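Local coordinates for SAM-dependent methyltransferase (Anabaena variabilis ATCC 29413, PDB 3GGD), which probably catalyses methyl transfer from S-adenosyl-L-methionine to an acceptor and binds the by-product S-adenosyl-L-homocysteine, at residues L149-L153 against Y207-F211; G110-A116 against L144-S148; Y129-H135 against M159-L164; Q216-Q222 against A233-W239. The contacts are given in a common frame with arbitrary orientation. Residues are numbered along the deposited sequence.

How the contacts relate
The four contacts sample one Rossmann-like methyltransferase fold from its centre to its borders. Contact 3 is the core: two parallel central strands, all their touching residues buried, with the S-adenosyl-L-homocysteine site at their ends. Contacts 1 and 2 share helix 142-153, which follows one strand of contact 3 and precedes the other; contact 2 meets the adenine-binding loop through leucines and a serine, whereas contact 1 adds an arginine-aspartate pair beside a cobalt ion. Contact 4, partly exposed, continues the same sheet through backbone hydrogen bonds, with glycines and prolines shaping the chain. Its centre lies about 11 Å from that of contact 3 but about 25 Å from that of contact 2.

Contact 1 of 4, residues L149-L153 against Y207-F211; sequences LRILL and YFPDF. With CO (cobalt (II) ion), chain C.
In this Rossmann-like methyltransferase fold, the last turn of helix 142-153 packs against the loop that leads from helix 201-207 into strand 211-217. Residues 149-153 are regular helix, with Leu-153 N hydrogen-bonded to Leu-149 O at 3.0 Å. Opposite, Phe-208 leaves helical geometry (phi/psi -132/56) and starts a type I beta turn, closed by Phe-211 N to Phe-208 O at 3.0 Å. The nearest CA atoms are those of Arg-150 and Phe-208, 8.0 Å apart. Leu-149 (m, t) points toward the loop and sets CD1 4.0 Å from CZ at the edge of the Phe-208 ring (chi1 m). Arg-150 (chi1-chi3 t, t, m) is long enough to bridge the gap: NH2 donates to Tyr-207 O at 3.0 Å, and a water links NH1 (3.0 Å) to the same Tyr-207 O (2.8 Å). Arg-150 also forms a two-pronged salt bridge with Asp-210 (chi1 p), NH2 to OD1 at 2.8 Å and NE to OD2 at 2.9 Å. That carboxylate serves the metal site it shares with His-244: Asp-210 OD2 is 2.0 Å from the cobalt ion. Leu-153 (m, t) makes the second leucine-phenylalanine contact, its CD1 lying 3.7 Å from Phe-211 CE2.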
# COMPACT_ATOMS: atom_id res chain seq x y z
N LEU A 149 11.65 1.93 -4.99
CA LEU A 149 11.21 0.64 -5.42
C LEU A 149 12.17 0.00 -6.43
O LEU A 149 12.45 -1.18 -6.34
CB LEU A 149 9.76 0.73 -5.97
CG LEU A 149 8.73 1.11 -4.87
CD1 LEU A 149 7.35 1.54 -5.47
CD2 LEU A 149 8.48 -0.01 -3.79
N ARG A 150 12.66 0.80 -7.37
CA ARG A 150 13.59 0.39 -8.38
C ARG A 150 14.87 -0.14 -7.70
O ARG A 150 15.41 -1.16 -8.10
CB ARG A 150 13.92 1.59 -9.31
CG ARG A 150 15.02 1.31 -10.34
CD ARG A 150 15.37 2.46 -11.26
NE ARG A 150 14.24 2.68 -12.14
CZ ARG A 150 13.27 3.56 -11.97
NH1 ARG A 150 13.29 4.47 -10.98
NH2 ARG A 150 12.25 3.54 -12.82
N ILE A 151 15.33 0.58 -6.69
CA ILE A 151 16.51 0.20 -5.94
C ILE A 151 16.29 -1.15 -5.22
O ILE A 151 17.13 -2.06 -5.33
CB ILE A 151 16.87 1.28 -4.91
CG1 ILE A 151 17.36 2.57 -5.62
CG2 ILE A 151 17.94 0.76 -3.93
CD1 ILE A 151 17.42 3.82 -4.70
N LEU A 152 15.15 -1.32 -4.55
CA LEU A 152 14.91 -2.57 -3.83
C LEU A 152 14.80 -3.83 -4.73
O LEU A 152 15.25 -4.95 -4.35
CB LEU A 152 13.65 -2.45 -2.97
CG LEU A 152 13.71 -1.43 -1.82
CD1 LEU A 152 12.31 -1.17 -1.20
CD2 LEU A 152 14.77 -1.85 -0.73
N LEU A 153 14.16 -3.65 -5.89
CA LEU A 153 13.91 -4.73 -6.82
C LEU A 153 15.15 -5.21 -7.58
O LEU A 153 15.31 -6.41 -7.88
CB LEU A 153 12.87 -4.29 -7.85
CG LEU A 153 11.44 -4.14 -7.30
CD1 LEU A 153 10.56 -3.25 -8.20
CD2 LEU A 153 10.79 -5.54 -7.04
N TYR A 207 6.49 6.18 -14.18
CA TYR A 207 7.49 6.00 -13.13
C TYR A 207 8.43 4.83 -13.34
O TYR A 207 9.55 4.83 -12.76
CB TYR A 207 6.84 5.90 -11.72
CG TYR A 207 6.01 7.13 -11.42
CD1 TYR A 207 6.61 8.37 -11.32
CD2 TYR A 207 4.61 7.05 -11.32
CE1 TYR A 207 5.85 9.52 -11.11
CE2 TYR A 207 3.83 8.20 -11.11
CZ TYR A 207 4.45 9.42 -11.01
OH TYR A 207 3.68 10.54 -10.80
N PHE A 208 8.01 3.87 -14.16
CA PHE A 208 8.78 2.66 -14.40
C PHE A 208 8.92 2.34 -15.87
O PHE A 208 8.60 1.25 -16.31
CB PHE A 208 8.14 1.47 -13.70
CG PHE A 208 7.95 1.66 -12.20
CD1 PHE A 208 9.02 1.57 -11.33
CD2 PHE A 208 6.68 1.92 -11.67
CE1 PHE A 208 8.84 1.76 -9.95
CE2 PHE A 208 6.50 2.10 -10.31
CZ PHE A 208 7.58 2.03 -9.44
N PRO A 209 9.44 3.27 -16.64
CA PRO A 209 9.55 3.01 -18.07
C PRO A 209 10.53 1.85 -18.39
O PRO A 209 10.46 1.28 -19.48
CB PRO A 209 10.05 4.35 -18.64
CG PRO A 209 10.76 4.96 -17.50
CD PRO A 209 9.99 4.57 -16.26
N ASP A 210 11.43 1.55 -17.46
CA ASP A 210 12.40 0.48 -17.60
C ASP A 210 11.84 -0.87 -17.12
O ASP A 210 12.58 -1.84 -17.03
CB ASP A 210 13.72 0.81 -16.87
CG ASP A 210 13.53 1.32 -15.43
OD1 ASP A 210 12.42 1.78 -15.04
OD2 ASP A 210 14.56 1.36 -14.70
N PHE A 211 10.55 -0.94 -16.83
CA PHE A 211 9.95 -2.20 -16.38
C PHE A 211 8.97 -2.81 -17.39
O PHE A 211 8.31 -2.11 -18.14
CB PHE A 211 9.24 -2.02 -15.03
CG PHE A 211 10.19 -1.93 -13.86
CD1 PHE A 211 11.06 -0.84 -13.74
CD2 PHE A 211 10.27 -2.96 -12.92
CE1 PHE A 211 11.98 -0.76 -12.68
CE2 PHE A 211 11.19 -2.89 -11.86
CZ PHE A 211 12.03 -1.80 -11.74
CO CO C . 16.32 0.45 -15.05
O HOH W 1 10.88 6.14 -10.61

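Contact 2 of 4, residues G110-A116 against L144-S148. With SAH (S-adenosyl-L-homocysteine), chain E.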
# COMPACT_ATOMS: atom_id res chain seq x y z
N GLY A 110 9.96 5.63 1.93
CA GLY A 110 10.03 5.49 0.48
C GLY A 110 10.38 6.77 -0.29
O GLY A 110 10.78 6.71 -1.46
N LEU A 111 10.23 7.93 0.38
CA LEU A 111 10.52 9.21 -0.23
C LEU A 111 11.96 9.60 0.04
O LEU A 111 12.37 10.65 -0.39
CB LEU A 111 9.53 10.30 0.24
CG LEU A 111 8.06 9.96 -0.06
CD1 LEU A 111 7.14 11.17 0.37
CD2 LEU A 111 7.85 9.63 -1.53
N VAL A 112 12.75 8.71 0.66
CA VAL A 112 14.18 8.98 0.92
C VAL A 112 14.95 7.78 0.36
O VAL A 112 15.22 6.82 1.10
CB VAL A 112 14.46 9.19 2.44
CG1 VAL A 112 15.95 9.66 2.70
CG2 VAL A 112 13.50 10.25 3.03
N PRO A 113 15.25 7.80 -0.95
CA PRO A 113 15.80 6.61 -1.62
C PRO A 113 17.12 6.07 -1.08
O PRO A 113 17.38 4.92 -1.24
CB PRO A 113 15.92 7.04 -3.10
CG PRO A 113 14.80 8.10 -3.22
CD PRO A 113 15.04 8.88 -1.93
N GLU A 114 17.89 6.88 -0.39
CA GLU A 114 19.09 6.39 0.29
C GLU A 114 18.77 5.27 1.31
O GLU A 114 19.59 4.39 1.55
CB GLU A 114 19.78 7.55 0.99
CG GLU A 114 20.97 7.11 1.83
N GLN A 115 17.59 5.31 1.92
CA GLN A 115 17.22 4.26 2.86
C GLN A 115 17.02 2.93 2.12
O GLN A 115 17.45 1.87 2.57
CB GLN A 115 15.98 4.68 3.65
CG GLN A 115 16.27 5.92 4.52
CD GLN A 115 15.13 6.35 5.40
OE1 GLN A 115 14.17 5.60 5.62
NE2 GLN A 115 15.22 7.57 5.92
N ALA A 116 16.38 2.98 0.95
CA ALA A 116 16.27 1.81 0.11
C ALA A 116 17.64 1.28 -0.32
O ALA A 116 17.86 0.06 -0.35
CB ALA A 116 15.32 2.10 -1.12
N LEU A 144 10.11 9.82 -6.30
CA LEU A 144 10.98 9.41 -5.21
C LEU A 144 10.63 7.98 -4.79
O LEU A 144 11.51 7.13 -4.59
CB LEU A 144 10.87 10.39 -4.04
CG LEU A 144 11.45 11.80 -4.26
CD1 LEU A 144 10.98 12.79 -3.17
CD2 LEU A 144 13.00 11.79 -4.33
N LEU A 145 9.33 7.69 -4.68
CA LEU A 145 8.93 6.36 -4.28
C LEU A 145 9.33 5.36 -5.42
O LEU A 145 9.81 4.24 -5.15
CB LEU A 145 7.43 6.30 -3.98
CG LEU A 145 6.85 4.94 -3.54
CD1 LEU A 145 7.62 4.34 -2.38
CD2 LEU A 145 5.33 5.04 -3.22
N GLY A 146 9.11 5.75 -6.67
CA GLY A 146 9.54 4.91 -7.79
C GLY A 146 11.05 4.60 -7.69
O GLY A 146 11.46 3.46 -7.89
N GLN A 147 11.86 5.61 -7.38
CA GLN A 147 13.32 5.40 -7.17
C GLN A 147 13.58 4.32 -6.08
O GLN A 147 14.33 3.36 -6.31
CB GLN A 147 14.00 6.71 -6.81
CG GLN A 147 14.02 7.71 -7.96
CD GLN A 147 14.63 9.05 -7.57
OE1 GLN A 147 14.33 10.05 -8.18
NE2 GLN A 147 15.45 9.07 -6.58
N SER A 148 12.94 4.47 -4.93
CA SER A 148 13.09 3.50 -3.86
C SER A 148 12.76 2.09 -4.29
O SER A 148 13.50 1.14 -4.02
CB SER A 148 12.26 3.93 -2.64
OG SER A 148 12.78 5.13 -2.05
N SAH E . -0.22 -2.16 2.90
CA SAH E . -0.96 -1.95 4.17
CB SAH E . -1.19 -0.47 4.52
CG SAH E . -1.90 0.45 3.51
SD SAH E . -2.17 2.12 4.13
C SAH E . -2.30 -2.68 4.17
O SAH E . -2.87 -2.95 5.25
OXT SAH E . -2.85 -2.97 3.10
C5' SAH E . -0.77 2.95 3.44
C4' SAH E . 0.54 2.69 4.24
O4' SAH E . 1.65 3.38 3.60
C3' SAH E . 0.57 3.19 5.70
O3' SAH E . 0.94 2.18 6.61
C2' SAH E . 1.63 4.29 5.71
O2' SAH E . 2.27 4.54 6.97
C1' SAH E . 2.56 3.84 4.59
N9 SAH E . 3.41 4.91 4.06
C8 SAH E . 3.00 6.17 3.79
N7 SAH E . 4.01 6.89 3.29
C5 SAH E . 5.10 6.07 3.26
C6 SAH E . 6.50 6.24 2.90
N6 SAH E . 6.87 7.47 2.48
N1 SAH E . 7.36 5.21 3.02
C2 SAH E . 6.93 4.00 3.49
N3 SAH E . 5.66 3.81 3.85
C4 SAH E . 4.73 4.78 3.79
O HOH W 2 13.65 4.34 0.50
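Leu-111 forms the apolar centre of this joint between the adenine-binding loop of a Rossmann-like methyltransferase and helix 142-153. Its CD2 rests 4.0 Å from Leu-144 CB and 4.2 Å from Leu-145 CB, while Pro-113 adds a rigid ring, with CG 4.3 Å from Leu-144 CD2. Farther along, Ala-116 is small enough to let the two helices close up, its CB 3.6 Å from Ser-148 O. The backbones come near as well: the CA atoms of Pro-113 and Ser-148 are 4.7 Å apart. Gly-110 suits its place because a CB there would clash with Leu-145 CD1; without one, Gly-110 O reaches the helix and accepts a hydrogen bond from Ser-148 OG at 2.6 Å and a CA-H...O contact from Leu-145 CA at 3.4 Å. A water donates to Ser-148 OG (2.8 Å) and to Val-112 O (3.0 Å). At the polar edge, facing the ligand's adenine, Gly-110 N donates to N1 of S-adenosyl-L-homocysteine at 2.9 Å.

Contact 3 of 4, residues Y129-H135 against M159-L164. With SAH (S-adenosyl-L-homocysteine), chain E; EDO (1,2-ethanediol), chain L.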
# COMPACT_ATOMS: atom_id res chain seq x y z
N TYR A 129 5.66 -6.93 -2.36
CA TYR A 129 4.21 -6.87 -2.28
C TYR A 129 3.86 -5.49 -1.73
O TYR A 129 4.37 -5.09 -0.66
CB TYR A 129 3.68 -7.94 -1.30
CG TYR A 129 2.19 -7.86 -1.02
CD1 TYR A 129 1.27 -8.39 -1.89
CD2 TYR A 129 1.71 -7.22 0.13
CE1 TYR A 129 -0.11 -8.33 -1.62
CE2 TYR A 129 0.35 -7.19 0.43
CZ TYR A 129 -0.57 -7.74 -0.45
OH TYR A 129 -1.94 -7.70 -0.20
N MSE A 130 3.03 -4.76 -2.46
CA MSE A 130 2.59 -3.46 -2.00
C MSE A 130 1.09 -3.27 -2.20
O MSE A 130 0.57 -3.26 -3.33
CB MSE A 130 3.35 -2.35 -2.73
CG MSE A 130 3.05 -0.97 -2.16
SE MSE A 130 4.22 0.43 -3.02
CE MSE A 130 3.39 0.42 -4.64
N ARG A 131 0.39 -3.10 -1.08
CA ARG A 131 -1.06 -2.93 -1.09
C ARG A 131 -1.39 -1.49 -0.66
O ARG A 131 -1.26 -1.10 0.51
CB ARG A 131 -1.70 -3.96 -0.15
CG ARG A 131 -3.23 -3.89 -0.16
CD ARG A 131 -3.84 -5.02 0.70
NE ARG A 131 -5.31 -5.02 0.63
CZ ARG A 131 -6.09 -4.42 1.50
NH1 ARG A 131 -5.56 -3.77 2.52
NH2 ARG A 131 -7.41 -4.49 1.37
N THR A 132 -1.83 -0.72 -1.64
CA THR A 132 -2.16 0.68 -1.51
C THR A 132 -1.04 1.50 -0.91
O THR A 132 -1.21 2.20 0.08
CB THR A 132 -3.52 0.90 -0.83
OG1 THR A 132 -3.62 0.13 0.39
CG2 THR A 132 -4.67 0.51 -1.83
N GLY A 133 0.13 1.41 -1.53
CA GLY A 133 1.26 2.22 -1.09
C GLY A 133 1.54 3.42 -1.96
O GLY A 133 2.37 4.25 -1.60
N PHE A 134 0.81 3.58 -3.07
CA PHE A 134 1.16 4.63 -4.04
C PHE A 134 0.08 5.71 -4.28
O PHE A 134 0.40 6.89 -4.47
CB PHE A 134 1.46 3.95 -5.38
CG PHE A 134 2.79 4.38 -6.03
CD1 PHE A 134 3.12 5.69 -6.20
CD2 PHE A 134 3.64 3.43 -6.56
CE1 PHE A 134 4.30 6.06 -6.82
CE2 PHE A 134 4.84 3.79 -7.19
CZ PHE A 134 5.16 5.12 -7.31
N HIS A 135 -1.19 5.30 -4.29
CA HIS A 135 -2.27 6.17 -4.77
C HIS A 135 -2.40 7.43 -3.90
O HIS A 135 -2.73 8.50 -4.41
CB HIS A 135 -3.58 5.42 -4.82
CG HIS A 135 -4.17 5.18 -3.46
ND1 HIS A 135 -5.04 6.06 -2.86
CD2 HIS A 135 -3.98 4.18 -2.57
CE1 HIS A 135 -5.36 5.62 -1.66
NE2 HIS A 135 -4.72 4.49 -1.45
N MSE A 159 7.53 -7.11 -8.48
CA MSE A 159 6.64 -6.40 -7.59
C MSE A 159 5.21 -6.61 -8.01
O MSE A 159 4.87 -6.39 -9.18
CB MSE A 159 6.89 -4.88 -7.61
CG MSE A 159 5.85 -4.14 -6.85
SE MSE A 159 6.29 -2.30 -6.40
CE MSE A 159 6.61 -1.58 -8.19
N TYR A 160 4.39 -7.01 -7.05
CA TYR A 160 2.96 -6.95 -7.22
C TYR A 160 2.48 -5.73 -6.44
O TYR A 160 2.82 -5.57 -5.27
CB TYR A 160 2.25 -8.17 -6.60
CG TYR A 160 0.71 -8.04 -6.59
CD1 TYR A 160 -0.05 -8.39 -7.69
CD2 TYR A 160 0.04 -7.57 -5.46
CE1 TYR A 160 -1.45 -8.31 -7.66
CE2 TYR A 160 -1.36 -7.46 -5.42
CZ TYR A 160 -2.09 -7.84 -6.53
OH TYR A 160 -3.45 -7.78 -6.46
N LEU A 161 1.72 -4.87 -7.11
CA LEU A 161 1.06 -3.76 -6.41
C LEU A 161 -0.42 -3.68 -6.79
O LEU A 161 -0.83 -4.04 -7.90
CB LEU A 161 1.73 -2.42 -6.67
CG LEU A 161 1.58 -1.72 -8.05
CD1 LEU A 161 2.09 -0.22 -7.91
CD2 LEU A 161 2.32 -2.46 -9.13
N ILE A 162 -1.23 -3.28 -5.81
CA ILE A 162 -2.66 -3.05 -5.99
C ILE A 162 -2.95 -1.68 -5.35
O ILE A 162 -2.53 -1.39 -4.23
CB ILE A 162 -3.52 -4.22 -5.45
CG1 ILE A 162 -5.00 -3.94 -5.75
CG2 ILE A 162 -3.20 -4.51 -3.91
CD1 ILE A 162 -6.01 -5.07 -5.35
N GLU A 163 -3.59 -0.83 -6.13
CA GLU A 163 -3.80 0.56 -5.79
C GLU A 163 -5.25 0.93 -6.10
O GLU A 163 -5.95 0.20 -6.79
CB GLU A 163 -2.85 1.44 -6.63
CG GLU A 163 -1.37 1.19 -6.33
CD GLU A 163 -0.98 1.57 -4.92
OE1 GLU A 163 -1.65 2.48 -4.35
OE2 GLU A 163 -0.03 0.94 -4.36
N LEU A 164 -5.69 2.08 -5.61
CA LEU A 164 -6.99 2.61 -6.02
C LEU A 164 -6.78 3.15 -7.41
O LEU A 164 -5.76 3.81 -7.66
CB LEU A 164 -7.50 3.66 -5.04
CG LEU A 164 -7.70 3.16 -3.58
CD1 LEU A 164 -8.45 4.19 -2.70
CD2 LEU A 164 -8.42 1.81 -3.54
N SAH E . -0.22 -2.16 2.90
CA SAH E . -0.96 -1.95 4.17
CB SAH E . -1.19 -0.47 4.52
CG SAH E . -1.90 0.45 3.51
SD SAH E . -2.17 2.12 4.13
C SAH E . -2.30 -2.68 4.17
O SAH E . -2.87 -2.95 5.25
OXT SAH E . -2.85 -2.97 3.10
C5' SAH E . -0.77 2.95 3.44
C4' SAH E . 0.54 2.69 4.24
O4' SAH E . 1.65 3.38 3.60
C3' SAH E . 0.57 3.19 5.70
O3' SAH E . 0.94 2.18 6.61
C2' SAH E . 1.63 4.29 5.71
O2' SAH E . 2.27 4.54 6.97
C1' SAH E . 2.56 3.84 4.59
N9 SAH E . 3.41 4.91 4.06
C8 SAH E . 3.00 6.17 3.79
N7 SAH E . 4.01 6.89 3.29
C5 SAH E . 5.10 6.07 3.26
C6 SAH E . 6.50 6.24 2.90
N6 SAH E . 6.87 7.47 2.48
N1 SAH E . 7.36 5.21 3.02
C2 SAH E . 6.93 4.00 3.49
N3 SAH E . 5.66 3.81 3.85
C4 SAH E . 4.73 4.78 3.79
C1 EDO L . -8.21 -6.15 -2.30
O1 EDO L . -8.63 -6.02 -0.93
C2 EDO L . -6.97 -7.08 -2.45
O2 EDO L . -5.87 -6.78 -1.54
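Strands 127-131 and 158-164, joined through helix 142-153, are the parallel pair of a beta-alpha-beta unit in the Rossmann-like sheet. Their axes run 4.9 Å apart at 3°, stitched by Met-130 N to Tyr-160 O (2.9 Å), Ile-162 N to Met-130 O (3.1 Å) and Thr-132 N to Ile-162 O (2.8 Å). On one face the flat rings of Tyr-129 and Tyr-160 lie side by side, CD1 to CD2 3.9 Å, both hydroxyls hydrogen-bonded to Asp-46. On the other, Met-130, a selenomethionine, nestles its CE 3.6 Å from Leu-161 CD1. Thr-132 turns the chain with positive phi, and a CB on Gly-133 would clash with Met-130 CG. The Glu-163 carboxylate fills the resulting hollow of amides: OE2 accepts from Gly-133 N (2.9 Å), OE1 from Phe-134 N (3.0 Å) and His-135 N (2.9 Å). Leu-164 CG lies over the His-135 ring face in a CH-pi contact, 3.8 Å from the centroid. Arg-131 NH1 donates to OXT of S-adenosyl-L-homocysteine at 2.9 Å.

Contact 4 of 4, residues Q216-Q222 against A233-W239; sequences QGEGLFQ and ATPPAFW. With EDO (1,2-ethanediol), chain R; EDO (1,2-ethanediol), chain L.
The antiparallel border of the methyltransferase sheet, where edge strand 211-217 pairs with strand 237-244, continues here into two extended loops. The segments run 159° apart end to end, in constant register: Gly-217 faces Trp-239 (CA-CA 5.3 Å), Glu-218 faces Phe-238 (4.3 Å) and Leu-220 faces Pro-236. Gly-217 and Trp-239 make a hydrogen-bonded pair, Gly-217 N to Trp-239 O at 2.8 Å and Trp-239 N to Gly-217 O at 2.9 Å. The pairing persists past the strands, with Ala-237 N to Gly-219 O at 2.9 Å and Phe-221 N to Pro-235 O at 2.8 Å. Pro-235 can accept but not donate, so the pairing is one-sided there, and Phe-221 O instead takes a CA-H...O contact from Thr-234 CA at 3.1 Å; Pro-236 needs no NH for this pairing. Trp-239 (chi1 p, chi2 -94°) folds its indole over Gly-217, whose CA is 3.8 Å from the five-membered-ring centroid in a CH-pi contact; a CB there would strike CZ2. Gly-219 has phi 73°, which favours glycine. Small Ala-237 points toward the partner, its CB 4.2 Å from Phe-221 CB, which Pro-235 CG approaches to 4.1 Å. Phe-221 (chi1 t, chi2 80°) carries its ring to Arg-131 and Thr-132 of the S-adenosyl-L-homocysteine pocket. An antiparallel last strand between a parallel strand and the edge, order 3-2-1-4-5-7-6, is the hallmark of the class I Rossmann-like methyltransferase fold.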
# COMPACT_ATOMS: atom_id res chain seq x y z
N GLN A 216 -1.51 -7.71 -15.44
CA GLN A 216 -2.22 -6.59 -14.81
C GLN A 216 -3.70 -6.80 -14.83
O GLN A 216 -4.19 -7.62 -15.59
CB GLN A 216 -1.92 -5.26 -15.51
CG GLN A 216 -2.41 -5.14 -16.94
CD GLN A 216 -2.14 -3.72 -17.49
OE1 GLN A 216 -2.74 -2.74 -17.03
NE2 GLN A 216 -1.22 -3.61 -18.44
N GLY A 217 -4.41 -6.03 -14.03
CA GLY A 217 -5.88 -6.06 -14.10
C GLY A 217 -6.45 -4.91 -13.27
O GLY A 217 -5.74 -3.97 -12.91
N GLU A 218 -7.74 -4.99 -13.00
CA GLU A 218 -8.47 -3.98 -12.24
C GLU A 218 -9.19 -4.57 -11.01
O GLU A 218 -8.58 -4.81 -9.95
CB GLU A 218 -9.40 -3.24 -13.18
CG GLU A 218 -8.58 -2.48 -14.23
CD GLU A 218 -9.41 -1.65 -15.18
OE1 GLU A 218 -10.62 -1.80 -15.19
OE2 GLU A 218 -8.84 -0.85 -15.94
N GLY A 219 -10.47 -4.82 -11.14
CA GLY A 219 -11.23 -5.35 -10.00
C GLY A 219 -11.50 -4.33 -8.89
O GLY A 219 -11.52 -3.12 -9.11
N LEU A 220 -11.70 -4.87 -7.69
CA LEU A 220 -12.13 -4.10 -6.54
C LEU A 220 -11.08 -4.11 -5.42
O LEU A 220 -10.22 -5.01 -5.34
CB LEU A 220 -13.44 -4.66 -6.01
CG LEU A 220 -14.60 -4.69 -7.01
CD1 LEU A 220 -15.82 -5.44 -6.39
CD2 LEU A 220 -15.00 -3.27 -7.56
N PHE A 221 -11.14 -3.06 -4.59
CA PHE A 221 -10.31 -2.98 -3.40
C PHE A 221 -11.25 -3.12 -2.22
O PHE A 221 -12.31 -2.50 -2.20
CB PHE A 221 -9.57 -1.65 -3.30
CG PHE A 221 -8.63 -1.59 -2.15
CD1 PHE A 221 -7.38 -2.18 -2.23
CD2 PHE A 221 -9.01 -0.97 -0.96
CE1 PHE A 221 -6.51 -2.15 -1.13
CE2 PHE A 221 -8.15 -0.91 0.12
CZ PHE A 221 -6.90 -1.51 0.05
N GLN A 222 -10.88 -3.94 -1.25
CA GLN A 222 -11.78 -4.18 -0.12
C GLN A 222 -11.49 -3.33 1.11
O GLN A 222 -10.38 -3.36 1.65
CB GLN A 222 -11.71 -5.64 0.26
CG GLN A 222 -12.06 -6.55 -0.89
CD GLN A 222 -13.55 -6.73 -1.09
OE1 GLN A 222 -14.36 -6.71 -0.14
NE2 GLN A 222 -13.92 -6.94 -2.36
N ALA A 233 -17.91 -1.26 1.37
CA ALA A 233 -17.52 -0.31 0.31
C ALA A 233 -16.26 -0.84 -0.37
O ALA A 233 -15.23 -1.12 0.30
CB ALA A 233 -17.29 1.09 0.86
N THR A 234 -16.34 -0.99 -1.69
CA THR A 234 -15.25 -1.54 -2.48
C THR A 234 -14.90 -0.61 -3.67
O THR A 234 -15.44 -0.76 -4.77
CB THR A 234 -15.60 -2.94 -3.04
OG1 THR A 234 -16.74 -2.83 -3.89
CG2 THR A 234 -15.88 -3.97 -1.94
N PRO A 235 -14.00 0.34 -3.46
CA PRO A 235 -13.58 1.21 -4.56
C PRO A 235 -12.84 0.46 -5.68
O PRO A 235 -12.31 -0.64 -5.47
CB PRO A 235 -12.63 2.21 -3.89
CG PRO A 235 -12.17 1.51 -2.63
CD PRO A 235 -13.32 0.67 -2.19
N PRO A 236 -12.79 1.07 -6.88
CA PRO A 236 -12.12 0.41 -8.01
C PRO A 236 -10.63 0.34 -7.80
O PRO A 236 -10.02 1.29 -7.28
CB PRO A 236 -12.48 1.30 -9.20
CG PRO A 236 -12.82 2.64 -8.62
CD PRO A 236 -13.39 2.37 -7.26
N ALA A 237 -10.05 -0.79 -8.21
CA ALA A 237 -8.63 -1.10 -8.04
C ALA A 237 -7.92 -1.20 -9.38
O ALA A 237 -8.54 -1.35 -10.44
CB ALA A 237 -8.46 -2.41 -7.25
N PHE A 238 -6.62 -1.05 -9.32
CA PHE A 238 -5.72 -1.29 -10.43
C PHE A 238 -4.61 -2.12 -9.82
O PHE A 238 -4.10 -1.77 -8.75
CB PHE A 238 -5.08 0.01 -10.98
CG PHE A 238 -3.88 -0.25 -11.85
CD1 PHE A 238 -4.04 -0.65 -13.14
CD2 PHE A 238 -2.61 -0.17 -11.34
CE1 PHE A 238 -2.97 -0.95 -13.94
CE2 PHE A 238 -1.51 -0.46 -12.16
CZ PHE A 238 -1.73 -0.86 -13.46
N TRP A 239 -4.22 -3.20 -10.51
CA TRP A 239 -3.09 -4.01 -10.04
C TRP A 239 -2.22 -4.46 -11.20
O TRP A 239 -2.68 -4.55 -12.37
CB TRP A 239 -3.56 -5.25 -9.22
CG TRP A 239 -4.34 -6.25 -9.98
CD1 TRP A 239 -5.70 -6.31 -10.06
CD2 TRP A 239 -3.85 -7.34 -10.78
NE1 TRP A 239 -6.08 -7.35 -10.84
CE2 TRP A 239 -4.97 -8.01 -11.29
CE3 TRP A 239 -2.57 -7.82 -11.09
CZ2 TRP A 239 -4.87 -9.13 -12.13
CZ3 TRP A 239 -2.47 -8.92 -11.92
CH2 TRP A 239 -3.61 -9.58 -12.42
C1 EDO R . -9.00 -8.21 -13.72
O1 EDO R . -9.53 -7.14 -14.48
C2 EDO R . -9.30 -7.87 -12.27
O2 EDO R . -8.69 -8.83 -11.43
C1 EDO L . -8.21 -6.15 -2.30
O1 EDO L . -8.63 -6.02 -0.93
C2 EDO L . -6.97 -7.08 -2.45
O2 EDO L . -5.87 -6.78 -1.54